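PDB 5O1L: rubber oxygenase from Streptomyces sp., which cleaves the double bonds of poly(cis-1,4-isoprene) in natural and synthetic rubber by adding oxygen, using a non-covalently bound heme b. Local coordinates for residues Y134-G139 / E380-F385; S142-R147 / G336-L341; R164-A169 / L308-E313; A235-R240 / R328-G333. All coordinates share one frame; numbering follows the deposited sequence.

Contact 1: Y134-G139 / E380-F385; sequences YGLGSG and EALRKF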
loop_
_atom_site.group_PDB
_atom_site.type_symbol
_atom_site.label_atom_id
_atom_site.label_comp_id
_atom_site.label_asym_id
_atom_site.label_seq_id
_atom_site.Cartn_x
_atom_site.Cartn_y
_atom_site.Cartn_z
ATOM N N TYR A 134 -2.095 5.319 6.488
ATOM C CA TYR A 134 -1.291 4.938 5.346
ATOM C C TYR A 134 0.061 5.585 5.370
ATOM O O TYR A 134 1.064 4.919 5.160
ATOM C CB TYR A 134 -1.959 5.263 4.024
ATOM C CG TYR A 134 -3.248 4.516 3.652
ATOM C CD1 TYR A 134 -3.429 3.207 3.925
ATOM C CD2 TYR A 134 -4.218 5.158 2.879
ATOM C CE1 TYR A 134 -4.619 2.563 3.544
ATOM C CE2 TYR A 134 -5.396 4.523 2.516
ATOM C CZ TYR A 134 -5.554 3.212 2.897
ATOM O OH TYR A 134 -6.766 2.646 2.483
ATOM N N GLY A 135 0.101 6.870 5.602
ATOM C CA GLY A 135 1.334 7.656 5.402
ATOM C C GLY A 135 2.330 7.410 6.463
ATOM O O GLY A 135 3.558 7.251 6.158
ATOM N N LEU A 136 1.943 7.462 7.716
ATOM C CA LEU A 136 2.846 7.258 8.814
ATOM C C LEU A 136 2.867 5.834 9.181
ATOM O O LEU A 136 3.967 5.293 9.239
ATOM C CB LEU A 136 2.533 8.150 10.017
ATOM C CG LEU A 136 2.635 9.605 9.685
ATOM C CD1 LEU A 136 2.184 10.417 10.882
ATOM C CD2 LEU A 136 4.040 10.004 9.265
ATOM N N GLY A 137 1.707 5.197 9.408
ATOM C CA GLY A 137 1.649 3.863 9.905
ATOM C C GLY A 137 2.186 2.878 8.902
ATOM O O GLY A 137 3.266 2.306 9.109
ATOM N N SER A 138 1.476 2.665 7.806
ATOM C CA SER A 138 1.914 1.676 6.803
ATOM C C SER A 138 3.232 2.084 6.170
ATOM O O SER A 138 4.104 1.253 5.980
ATOM C CB SER A 138 0.872 1.510 5.689
ATOM O OG SER A 138 -0.399 1.228 6.187
ATOM N N GLY A 139 3.428 3.370 5.934
ATOM C CA GLY A 139 4.692 3.817 5.323
ATOM C C GLY A 139 5.909 3.521 6.184
ATOM O O GLY A 139 6.887 2.976 5.711
ATOM N N GLU A 380 -4.123 18.871 13.609
ATOM C CA GLU A 380 -4.004 19.769 12.454
ATOM C C GLU A 380 -2.844 19.419 11.628
ATOM O O GLU A 380 -2.944 19.495 10.390
ATOM C CB GLU A 380 -3.980 21.177 12.976
ATOM C CG GLU A 380 -3.784 22.249 11.882
ATOM C CD GLU A 380 -4.806 22.244 10.727
ATOM O OE1 GLU A 380 -5.866 21.578 10.735
ATOM O OE2 GLU A 380 -4.511 22.997 9.720
ATOM N N ALA A 381 -1.711 19.074 12.236
ATOM C CA ALA A 381 -0.508 18.666 11.476
ATOM C C ALA A 381 -0.800 17.386 10.664
ATOM O O ALA A 381 -0.378 17.308 9.477
ATOM C CB ALA A 381 0.636 18.490 12.398
ATOM N N LEU A 382 -1.513 16.446 11.247
ATOM C CA LEU A 382 -1.903 15.238 10.477
ATOM C C LEU A 382 -2.818 15.635 9.328
ATOM O O LEU A 382 -2.670 15.053 8.226
ATOM C CB LEU A 382 -2.559 14.230 11.408
ATOM C CG LEU A 382 -1.602 13.650 12.425
ATOM C CD1 LEU A 382 -2.390 12.830 13.458
ATOM C CD2 LEU A 382 -0.552 12.763 11.745
ATOM N N ARG A 383 -3.757 16.505 9.534
ATOM C CA ARG A 383 -4.674 16.898 8.457
ATOM C C ARG A 383 -3.889 17.550 7.315
ATOM O O ARG A 383 -4.105 17.199 6.154
ATOM C CB ARG A 383 -5.698 17.878 8.996
ATOM C CG ARG A 383 -6.803 18.189 8.018
ATOM C CD ARG A 383 -7.667 19.344 8.418
ATOM N NE ARG A 383 -6.916 20.565 8.326
ATOM C CZ ARG A 383 -6.843 21.357 7.291
ATOM N NH1 ARG A 383 -6.121 22.440 7.348
ATOM N NH2 ARG A 383 -7.521 21.053 6.162
ATOM N N LYS A 384 -2.937 18.430 7.644
ATOM C CA LYS A 384 -2.164 19.087 6.587
ATOM C C LYS A 384 -1.277 18.039 5.890
ATOM O O LYS A 384 -1.105 18.109 4.630
ATOM C CB LYS A 384 -1.277 20.194 7.164
ATOM C CG LYS A 384 -2.050 21.420 7.602
ATOM C CD LYS A 384 -1.077 22.550 7.777
ATOM C CE LYS A 384 -1.776 23.878 8.077
ATOM N NZ LYS A 384 -1.997 24.104 9.519
ATOM N N PHE A 385 -0.705 17.109 6.607
ATOM C CA PHE A 385 0.053 16.001 6.014
ATOM C C PHE A 385 -0.796 15.240 4.987
ATOM O O PHE A 385 -0.323 14.984 3.859
ATOM C CB PHE A 385 0.554 15.067 7.138
ATOM C CG PHE A 385 1.104 13.768 6.734
ATOM C CD1 PHE A 385 2.395 13.687 6.255
ATOM C CD2 PHE A 385 0.355 12.620 6.783
ATOM C CE1 PHE A 385 2.921 12.469 5.835
ATOM C CE2 PHE A 385 0.903 11.411 6.445
ATOM C CZ PHE A 385 2.156 11.341 5.955
#
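Phe385 has CG anti to the backbone N (chi1 168°), which sends the ring edge at Gly135 on the other helix. Leu136 has CG anti to its own carbonyl carbon (chi1 -61°), and its two methyls part to meet two different residues. Gly135 CA lies at the rim of the Phe385 ring, near its plane, 3.8 Å from CZ. A beta carbon on Gly135 would run into Phe385 CE2, so the close approach of the ring leaves no room for a side chain here. Leu136 CD2 comes to the same ring obliquely, 4.0 Å from Phe385 CZ. Its other methyl, CD1, meets Leu382 CD2 methyl to methyl at 3.7 Å. The helices, parts of 127-142 and 373-393, run nearly at right angles (89°), with the segment axes 11.4 Å apart at closest approach. Phe326 of helix 320-331 touches both leucines. Within 380-385, Arg383 grips the Glu380 carboxylate side-on through NE and NH1, and Lys384 NZ takes the anti lone pair of OE2. These charges lie well away from the crossing. The joint itself has no hydrogen bond, so it rests on shape: a ring edge against bare backbone, and leucine methyls in contact beside it.

Contact 2: S142-R147 / G336-L341; sequences STAIPR and GDMIGL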
loop_
_atom_site.group_PDB
_atom_site.type_symbol
_atom_site.label_atom_id
_atom_site.label_comp_id
_atom_site.label_asym_id
_atom_site.label_seq_id
_atom_site.Cartn_x
_atom_site.Cartn_y
_atom_site.Cartn_z
ATOM N N SER A 142 6.513 -0.288 6.497
ATOM C CA SER A 142 7.147 -0.863 5.315
ATOM C C SER A 142 8.673 -0.968 5.474
ATOM O O SER A 142 9.280 -1.918 4.955
ATOM C CB SER A 142 6.809 -0.081 4.100
ATOM O OG SER A 142 7.646 1.072 3.982
ATOM N N THR A 143 9.232 -0.103 6.298
ATOM C CA THR A 143 10.709 -0.132 6.554
ATOM C C THR A 143 11.106 -1.248 7.475
ATOM O O THR A 143 12.319 -1.564 7.595
ATOM C CB THR A 143 11.230 1.243 7.055
ATOM O OG1 THR A 143 10.789 1.493 8.412
ATOM C CG2 THR A 143 10.798 2.351 6.163
ATOM N N ALA A 144 10.130 -1.939 8.070
ATOM C CA ALA A 144 10.336 -3.175 8.802
ATOM C C ALA A 144 9.941 -4.446 8.031
ATOM O O ALA A 144 9.966 -5.520 8.595
ATOM C CB ALA A 144 9.626 -3.138 10.140
ATOM N N ILE A 145 9.538 -4.308 6.777
ATOM C CA ILE A 145 9.252 -5.469 5.895
ATOM C C ILE A 145 10.470 -5.715 5.022
ATOM O O ILE A 145 10.748 -4.943 4.115
ATOM C CB ILE A 145 8.004 -5.213 5.021
ATOM C CG1 ILE A 145 6.778 -4.986 5.904
ATOM C CG2 ILE A 145 7.789 -6.449 4.139
ATOM C CD1 ILE A 145 5.542 -4.553 5.112
ATOM N N PRO A 146 11.267 -6.761 5.332
ATOM C CA PRO A 146 12.608 -6.807 4.720
ATOM C C PRO A 146 12.590 -6.874 3.215
ATOM O O PRO A 146 13.346 -6.140 2.544
ATOM C CB PRO A 146 13.192 -8.058 5.348
ATOM C CG PRO A 146 12.608 -8.150 6.677
ATOM C CD PRO A 146 11.146 -7.727 6.430
ATOM N N ARG A 147 11.685 -7.665 2.621
ATOM C CA ARG A 147 11.682 -7.779 1.183
ATOM C C ARG A 147 11.249 -6.536 0.449
ATOM O O ARG A 147 11.785 -6.236 -0.606
ATOM C CB ARG A 147 10.815 -8.937 0.748
ATOM C CG ARG A 147 11.475 -10.252 1.027
ATOM C CD ARG A 147 10.602 -11.379 0.620
ATOM N NE ARG A 147 11.349 -12.660 0.710
ATOM C CZ ARG A 147 10.782 -13.843 0.548
ATOM N NH1 ARG A 147 9.501 -13.960 0.290
ATOM N NH2 ARG A 147 11.518 -14.934 0.621
ATOM N N GLY A 336 7.799 0.070 16.906
ATOM C CA GLY A 336 8.529 1.307 16.916
ATOM C C GLY A 336 9.997 1.133 17.272
ATOM O O GLY A 336 10.876 1.759 16.683
ATOM N N ASP A 337 10.221 0.250 18.241
ATOM C CA ASP A 337 11.622 -0.057 18.702
ATOM C C ASP A 337 12.386 -0.725 17.594
ATOM O O ASP A 337 13.503 -0.355 17.325
ATOM C CB ASP A 337 11.633 -0.931 19.956
ATOM C CG ASP A 337 11.182 -0.182 21.212
ATOM O OD1 ASP A 337 11.013 1.065 21.247
ATOM O OD2 ASP A 337 10.942 -0.864 22.232
ATOM N N MET A 338 11.747 -1.645 16.866
ATOM C CA MET A 338 12.404 -2.312 15.733
ATOM C C MET A 338 12.854 -1.397 14.642
ATOM O O MET A 338 13.892 -1.589 14.058
ATOM C CB MET A 338 11.427 -3.303 15.169
ATOM C CG MET A 338 11.940 -4.267 14.156
ATOM S SD MET A 338 10.493 -5.213 13.737
ATOM C CE MET A 338 10.185 -6.278 15.097
ATOM N N ILE A 339 12.040 -0.394 14.343
ATOM C CA ILE A 339 12.340 0.606 13.375
ATOM C C ILE A 339 13.356 1.646 13.870
ATOM O O ILE A 339 13.914 2.375 13.085
ATOM C CB ILE A 339 10.952 1.274 12.961
ATOM C CG1 ILE A 339 10.153 0.256 12.169
ATOM C CG2 ILE A 339 11.125 2.525 12.156
ATOM C CD1 ILE A 339 11.033 -0.483 11.202
ATOM N N GLY A 340 13.459 1.791 15.176
ATOM C CA GLY A 340 14.337 2.805 15.767
ATOM C C GLY A 340 13.713 4.135 16.041
ATOM O O GLY A 340 14.431 5.133 16.097
ATOM N N LEU A 341 12.381 4.185 16.207
ATOM C CA LEU A 341 11.742 5.473 16.502
ATOM C C LEU A 341 12.062 5.863 17.937
ATOM O O LEU A 341 11.797 5.082 18.856
ATOM C CB LEU A 341 10.207 5.397 16.350
ATOM C CG LEU A 341 9.789 5.017 14.958
ATOM C CD1 LEU A 341 8.263 4.908 14.972
ATOM C CD2 LEU A 341 10.301 5.985 13.909
#
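Ala144 and Ile339 bring the two backbones nearest, with CA atoms 6.3 Å apart. The 142-147 side is a type I beta turn from Ser142 to Ile145, closed by Ile145 N to Ser142 O. Ile145 is then the N-cap of helix 146-154. The 336-341 side is the end of helix 333-339. Gly340 leaves it with positive phi (91°) in a Schellman motif, in which Leu341 N bonds back to Gly336 O at 2.9 Å. At these angles a beta carbon on Gly340 would press on the preceding carbonyl oxygen. The contact thus sets the turn between helices 127-142 and 146-154 against a helix C-terminus, within the catalytic domain of the family. Ile339 holds CG1 anti to its carbonyl carbon (chi1 -70°), which turns this branch toward the 142-147 turn. The exact place of CD1 is doubtful, since it is modelled too close to Ala144 CB. Ile339 CG2 lies 3.9 Å from Thr143 OG1, and the two side chains cross at about a right angle. Thr143 OG1 has its polar partners in Leu140 O and Thr304 OG1. Ile339 CG1 stands 4.0 Å from Ala144 CB. With an alanine in place of Ile339, a gap would probably open beside Thr143 and Ala144. Met338 SD also comes to Ala144, 4.2 Å from its CB. Leu294 touches Met338 and Ile145, and Thr304 of helix 298-313 lies against Ile339.

Contact 3: R164-A169 / L308-E313; sequences RIAKTA and LGIVAE. With HEM (protoporphyrin IX containing Fe), chain C.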
loop_
_atom_site.group_PDB
_atom_site.type_symbol
_atom_site.label_atom_id
_atom_site.label_comp_id
_atom_site.label_asym_id
_atom_site.label_seq_id
_atom_site.Cartn_x
_atom_site.Cartn_y
_atom_site.Cartn_z
ATOM N N ARG A 164 11.389 7.732 -4.150
ATOM C CA ARG A 164 10.907 6.354 -3.992
ATOM C C ARG A 164 10.231 6.096 -2.676
ATOM O O ARG A 164 9.212 5.371 -2.636
ATOM C CB ARG A 164 12.028 5.324 -4.182
ATOM C CG ARG A 164 12.527 5.324 -5.626
ATOM C CD ARG A 164 13.147 4.005 -6.126
ATOM N NE ARG A 164 14.240 3.534 -5.293
ATOM C CZ ARG A 164 15.529 3.834 -5.411
ATOM N NH1 ARG A 164 15.989 4.585 -6.376
ATOM N NH2 ARG A 164 16.377 3.344 -4.528
ATOM N N ILE A 165 10.808 6.584 -1.580
ATOM C CA ILE A 165 10.233 6.293 -0.274
ATOM C C ILE A 165 9.008 7.162 -0.032
ATOM O O ILE A 165 8.062 6.691 0.622
ATOM C CB ILE A 165 11.307 6.318 0.865
ATOM C CG1 ILE A 165 10.914 5.485 2.116
ATOM C CG2 ILE A 165 11.481 7.699 1.355
ATOM C CD1 ILE A 165 10.611 3.983 1.934
ATOM N N ALA A 166 8.990 8.375 -0.554
ATOM C CA ALA A 166 7.799 9.222 -0.514
ATOM C C ALA A 166 6.648 8.524 -1.204
ATOM O O ALA A 166 5.514 8.454 -0.650
ATOM C CB ALA A 166 8.040 10.568 -1.176
ATOM N N LYS A 167 6.928 7.922 -2.356
ATOM C CA LYS A 167 5.864 7.158 -3.076
ATOM C C LYS A 167 5.441 5.893 -2.349
ATOM O O LYS A 167 4.260 5.540 -2.351
ATOM C CB LYS A 167 6.251 6.868 -4.493
ATOM C CG LYS A 167 6.334 8.130 -5.332
ATOM C CD LYS A 167 6.905 7.754 -6.684
ATOM C CE LYS A 167 6.941 9.001 -7.556
ATOM N NZ LYS A 167 7.708 8.661 -8.768
ATOM N N THR A 168 6.372 5.236 -1.676
ATOM C CA THR A 168 6.051 4.083 -0.836
ATOM C C THR A 168 5.067 4.510 0.271
ATOM O O THR A 168 4.047 3.823 0.543
ATOM C CB THR A 168 7.320 3.502 -0.161
ATOM O OG1 THR A 168 8.246 3.120 -1.205
ATOM C CG2 THR A 168 6.999 2.316 0.702
ATOM N N ALA A 169 5.361 5.617 0.924
ATOM C CA ALA A 169 4.498 6.064 2.013
ATOM C C ALA A 169 3.109 6.500 1.537
ATOM O O ALA A 169 2.168 6.476 2.347
ATOM C CB ALA A 169 5.181 7.144 2.867
ATOM N N LEU A 308 11.471 9.800 7.526
ATOM C CA LEU A 308 11.262 10.721 8.652
ATOM C C LEU A 308 11.670 12.145 8.289
ATOM O O LEU A 308 10.994 13.099 8.654
ATOM C CB LEU A 308 11.983 10.241 9.888
ATOM C CG LEU A 308 11.420 9.048 10.580
ATOM C CD1 LEU A 308 12.383 8.556 11.637
ATOM C CD2 LEU A 308 10.030 9.325 11.163
ATOM N N GLY A 309 12.740 12.237 7.486
ATOM C CA GLY A 309 13.189 13.506 6.967
ATOM C C GLY A 309 12.231 14.158 6.010
ATOM O O GLY A 309 11.983 15.357 6.132
ATOM N N ILE A 310 11.660 13.374 5.104
ATOM C CA ILE A 310 10.684 13.864 4.148
ATOM C C ILE A 310 9.479 14.455 4.889
ATOM O O ILE A 310 9.020 15.522 4.577
ATOM C CB ILE A 310 10.183 12.717 3.243
ATOM C CG1 ILE A 310 11.249 12.328 2.235
ATOM C CG2 ILE A 310 8.868 13.048 2.534
ATOM C CD1 ILE A 310 11.038 10.948 1.641
ATOM N N VAL A 311 8.970 13.739 5.891
ATOM C CA VAL A 311 7.767 14.184 6.586
ATOM C C VAL A 311 8.017 15.466 7.397
ATOM O O VAL A 311 7.185 16.376 7.428
ATOM C CB VAL A 311 7.242 13.058 7.468
ATOM C CG1 VAL A 311 6.056 13.553 8.282
ATOM C CG2 VAL A 311 6.835 11.872 6.587
ATOM N N ALA A 312 9.127 15.503 8.087
ATOM C CA ALA A 312 9.514 16.660 8.858
ATOM C C ALA A 312 9.748 17.894 7.970
ATOM O O ALA A 312 9.487 19.015 8.418
ATOM C CB ALA A 312 10.747 16.338 9.702
ATOM N N GLU A 313 10.178 17.681 6.740
ATOM C CA GLU A 313 10.356 18.767 5.747
ATOM C C GLU A 313 9.090 19.347 5.102
ATOM O O GLU A 313 9.117 20.436 4.521
ATOM C CB GLU A 313 11.282 18.308 4.632
ATOM C CG GLU A 313 12.748 18.269 5.047
ATOM C CD GLU A 313 13.691 17.978 3.873
ATOM O OE1 GLU A 313 13.252 17.340 2.854
ATOM O OE2 GLU A 313 14.875 18.379 4.008
HETATM C CHA HEM C . 6.650 0.149 -7.677
HETATM C CHB HEM C . 2.463 -0.231 -5.471
HETATM C CHC HEM C . 3.882 -4.353 -3.490
HETATM C CHD HEM C . 8.343 -3.383 -4.887
HETATM C C1A HEM C . 5.377 0.318 -7.261
HETATM C C2A HEM C . 4.571 1.424 -7.726
HETATM C C3A HEM C . 3.406 1.339 -7.070
HETATM C C4A HEM C . 3.433 0.205 -6.265
HETATM C CMA HEM C . 2.276 2.329 -7.225
HETATM C CAA HEM C . 4.951 2.524 -8.747
HETATM C CBA HEM C . 5.736 3.644 -8.038
HETATM C CGA HEM C . 5.716 4.869 -8.877
HETATM O O1A HEM C . 6.527 4.834 -9.810
HETATM O O2A HEM C . 4.883 5.820 -8.610
HETATM C C1B HEM C . 2.472 -1.426 -4.758
HETATM C C2B HEM C . 1.348 -1.877 -4.011
HETATM C C3B HEM C . 1.682 -3.033 -3.460
HETATM C C4B HEM C . 3.061 -3.309 -3.833
HETATM C CMB HEM C . 0.002 -1.195 -3.877
HETATM C CAB HEM C . 0.996 -4.030 -2.678
HETATM C CBB HEM C . -0.367 -3.998 -2.246
HETATM C C1C HEM C . 5.249 -4.467 -3.697
HETATM C C2C HEM C . 6.057 -5.462 -3.015
HETATM C C3C HEM C . 7.308 -5.172 -3.452
HETATM C C4C HEM C . 7.216 -3.990 -4.291
HETATM C CMC HEM C . 5.564 -6.594 -2.162
HETATM C CAC HEM C . 8.559 -5.852 -3.084
HETATM C CBC HEM C . 8.768 -7.036 -2.382
HETATM C C1D HEM C . 8.258 -2.329 -5.759
HETATM C C2D HEM C . 9.411 -1.787 -6.505
HETATM C C3D HEM C . 8.964 -0.807 -7.282
HETATM C C4D HEM C . 7.517 -0.751 -7.063
HETATM C CMD HEM C . 10.797 -2.263 -6.280
HETATM C CAD HEM C . 9.796 0.096 -8.224
HETATM C CBD HEM C . 10.324 1.255 -7.387
HETATM C CGD HEM C . 11.218 2.127 -8.276
HETATM O O1D HEM C . 10.853 3.310 -8.455
HETATM O O2D HEM C . 12.277 1.713 -8.821
HETATM N NA HEM C . 4.658 -0.439 -6.393
HETATM N NB HEM C . 3.461 -2.313 -4.582
HETATM N NC HEM C . 5.944 -3.556 -4.443
HETATM N ND HEM C . 7.124 -1.723 -6.191
HETATM FE FE HEM C . 5.307 -2.030 -5.426
#
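This is a small apolar contact between two helices, in which one isoleucine of 308-313 meets the side of 164-169 turned from the heme. Ile310 does the reaching. Its CD1 touches Ile165 CG2 at 3.3 Å, tighter than usual for two carbons, and the side chains cross at a slant. The same methyl sits 4.1 Å from Ala166 CB and close to the Ala166 backbone N. CG1 of Ile310 is anti to its carbonyl carbon (chi1 -74°) and the chain extends beyond it (chi2 161°), which carries CD1 across to the other helix. No hydrogen bond joins the helices. The heme side of 164-169 is different in kind. Arg164 bends at chi3 (-55°), and its CD lies 3.3 Å from heme O1D. Its guanidinium is held by Val152 O at NE and Ala159 O at NH1. Lys167 runs extended beside the other propionate, with CD 3.4 Å from heme O2A and NZ 4.0 Å from the same oxygen. A methionine in place of Lys167 would probably take the lysine's positive charge away from beside this propionate. Thr168 OG1 and Thr168 N reach Arg164 O from opposite faces of its plane, the hydroxyl at 2.8 Å. Helix 161-169 thus stands between the heme propionates and helix 298-313. Leu303, Val306 and Leu307 of the latter pack on Ile165. Helix 146-154 touches Thr168, and Ile323 of helix 320-331 lies against Val311 and Ala312.

Contact 4: A235-R240 / R328-G333; sequences ATFVMR and RYTLGG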
loop_
_atom_site.group_PDB
_atom_site.type_symbol
_atom_site.label_atom_id
_atom_site.label_comp_id
_atom_site.label_asym_id
_atom_site.label_seq_id
_atom_site.Cartn_x
_atom_site.Cartn_y
_atom_site.Cartn_z
ATOM N N ALA A 235 -4.446 -2.529 4.025
ATOM C CA ALA A 235 -5.870 -2.757 4.342
ATOM C C ALA A 235 -6.125 -3.271 5.768
ATOM O O ALA A 235 -6.878 -2.697 6.520
ATOM C CB ALA A 235 -6.458 -3.708 3.360
ATOM N N THR A 236 -5.503 -4.404 6.088
ATOM C CA THR A 236 -5.878 -5.038 7.348
ATOM C C THR A 236 -5.412 -4.172 8.516
ATOM O O THR A 236 -6.115 -4.087 9.547
ATOM C CB THR A 236 -5.177 -6.417 7.441
ATOM O OG1 THR A 236 -5.498 -7.063 6.172
ATOM C CG2 THR A 236 -5.759 -7.239 8.493
ATOM N N PHE A 237 -4.219 -3.603 8.405
ATOM C CA PHE A 237 -3.707 -2.713 9.448
ATOM C C PHE A 237 -4.562 -1.484 9.640
ATOM O O PHE A 237 -4.942 -1.139 10.775
ATOM C CB PHE A 237 -2.268 -2.259 9.038
ATOM C CG PHE A 237 -1.715 -1.132 9.887
ATOM C CD1 PHE A 237 -1.320 -1.364 11.120
ATOM C CD2 PHE A 237 -1.619 0.123 9.338
ATOM C CE1 PHE A 237 -0.739 -0.278 11.907
ATOM C CE2 PHE A 237 -1.107 1.189 10.068
ATOM C CZ PHE A 237 -0.668 0.948 11.331
ATOM N N VAL A 238 -4.931 -0.804 8.576
ATOM C CA VAL A 238 -5.715 0.419 8.714
ATOM C C VAL A 238 -7.024 0.140 9.333
ATOM O O VAL A 238 -7.469 0.917 10.214
ATOM C CB VAL A 238 -5.848 1.131 7.352
ATOM C CG1 VAL A 238 -6.851 2.267 7.379
ATOM C CG2 VAL A 238 -4.544 1.631 6.958
ATOM N N MET A 239 -7.733 -0.911 8.912
ATOM C CA MET A 239 -9.041 -1.231 9.529
ATOM C C MET A 239 -8.854 -1.517 10.994
ATOM O O MET A 239 -9.685 -1.049 11.828
ATOM C CB MET A 239 -9.735 -2.372 8.786
ATOM C CG MET A 239 -11.088 -2.692 9.330
ATOM S SD MET A 239 -12.237 -1.274 9.319
ATOM C CE MET A 239 -12.383 -0.942 7.557
ATOM N N ARG A 240 -7.851 -2.304 11.357
ATOM C CA ARG A 240 -7.628 -2.604 12.770
ATOM C C ARG A 240 -7.424 -1.349 13.570
ATOM O O ARG A 240 -8.028 -1.174 14.675
ATOM C CB ARG A 240 -6.485 -3.559 12.993
ATOM C CG ARG A 240 -6.160 -3.844 14.454
ATOM C CD ARG A 240 -5.016 -4.860 14.592
ATOM N NE ARG A 240 -3.696 -4.446 14.060
ATOM C CZ ARG A 240 -2.783 -3.683 14.649
ATOM N NH1 ARG A 240 -2.955 -3.122 15.845
ATOM N NH2 ARG A 240 -1.657 -3.442 14.004
ATOM N N ARG A 328 4.793 5.785 17.049
ATOM C CA ARG A 328 4.934 4.791 18.047
ATOM C C ARG A 328 3.602 4.425 18.618
ATOM O O ARG A 328 3.339 3.255 18.877
ATOM C CB ARG A 328 5.888 5.262 19.184
ATOM C CG ARG A 328 7.318 5.264 18.719
ATOM C CD ARG A 328 8.274 5.763 19.794
ATOM N NE ARG A 328 8.250 4.847 20.866
ATOM C CZ ARG A 328 8.911 3.679 20.925
ATOM N NH1 ARG A 328 9.840 3.364 20.074
ATOM N NH2 ARG A 328 8.641 2.853 21.916
ATOM N N TYR A 329 2.715 5.384 18.817
ATOM C CA TYR A 329 1.369 5.095 19.308
ATOM C C TYR A 329 0.626 4.209 18.287
ATOM O O TYR A 329 -0.118 3.313 18.704
ATOM C CB TYR A 329 0.669 6.431 19.464
ATOM C CG TYR A 329 -0.814 6.317 19.728
ATOM C CD1 TYR A 329 -1.277 5.781 20.879
ATOM C CD2 TYR A 329 -1.728 6.804 18.808
ATOM C CE1 TYR A 329 -2.636 5.656 21.085
ATOM C CE2 TYR A 329 -3.066 6.757 19.023
ATOM C CZ TYR A 329 -3.518 6.214 20.143
ATOM O OH TYR A 329 -4.901 6.133 20.339
ATOM N N THR A 330 0.802 4.524 17.033
ATOM C CA THR A 330 0.088 3.842 15.940
ATOM C C THR A 330 0.637 2.453 15.750
ATOM O O THR A 330 -0.146 1.451 15.664
ATOM C CB THR A 330 0.212 4.641 14.699
ATOM O OG1 THR A 330 -0.467 5.900 14.874
ATOM C CG2 THR A 330 -0.433 3.920 13.570
ATOM N N LEU A 331 1.953 2.300 15.711
ATOM C CA LEU A 331 2.571 0.999 15.437
ATOM C C LEU A 331 2.753 0.120 16.665
ATOM O O LEU A 331 3.004 -1.106 16.513
ATOM C CB LEU A 331 3.897 1.184 14.738
ATOM C CG LEU A 331 3.691 1.794 13.349
ATOM C CD1 LEU A 331 4.964 2.382 12.820
ATOM C CD2 LEU A 331 3.113 0.762 12.387
ATOM N N GLY A 332 2.736 0.739 17.816
ATOM C CA GLY A 332 3.087 0.040 19.074
ATOM C C GLY A 332 4.556 0.141 19.315
ATOM O O GLY A 332 5.382 0.318 18.413
ATOM N N GLY A 333 4.921 -0.003 20.577
ATOM C CA GLY A 333 6.309 0.149 20.973
ATOM C C GLY A 333 7.237 -0.929 20.468
ATOM O O GLY A 333 8.379 -0.622 20.176
HETATM O O HOH W 1 -0.491 -1.162 16.619
HETATM O O HOH W 2 1.721 -2.574 14.160
#
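Phe237 makes the apolar part of this contact, pointing its ring from helix 224-244 at the end of helix 320-331. Phe237 CG lies opposite its backbone N across the CA-CB bond (chi1 169°), which carries CZ out to the partner helix. Thr330 CG2 meets the ring at its edge, near the plane, 3.7 Å from Phe237 CZ. Leu331 CD2 approaches obliquely, 3.9 Å from Phe237 CZ. Both side chains cross that of Phe237 at about a right angle. Ser138 and Met141 of helix 127-142 also touch the ring. The polar part runs through water. Arg240 NH1 donates to one water at 3.2 Å, which lies at the edge of the guanidinium, in its plane. That water donates to Thr330 O at 2.8 Å. A second water donates to Leu331 O at 3.1 Å and takes a weak bond from Arg240 NH2. Lys241 NZ also bonds to Thr330 O, while the Thr330 hydroxyl is paired with Phe326 O. Backbone geometry shapes the end of the helix. Gly332 turns out of it with positive phi (89°) and is the N-cap of helix 333-339. A beta carbon there would press on the carbonyl oxygen of Leu331. The chemistry is therefore divided: a buried ring packs on two methyls, while an exposed arginine serves the last carbonyls of the helix through water, and its positive charge would probably suit that negative helix end.

Overall arrangement
All four contacts are largely buried, and none joins its two segments by a direct hydrogen bond. Contacts 1 and 4 both aim a phenylalanine ring edge at another helix. They hold different helices but touch, since Phe237 of contact 4 packs on Gly137 and Ser138 of contact 1. Contact 4 alone adds water bridges, where an exposed arginine reaches a helix end. Contacts 2 and 4 use neighbouring helices, 333-339 and 320-331, and a salt bridge from Arg328 to Asp337 ties them. Contact 3 lies beside the heme propionates; it touches contact 1 through Ala169 and Val311, and contact 2 through Thr168 and Leu308. Contacts 3 and 4 do not touch.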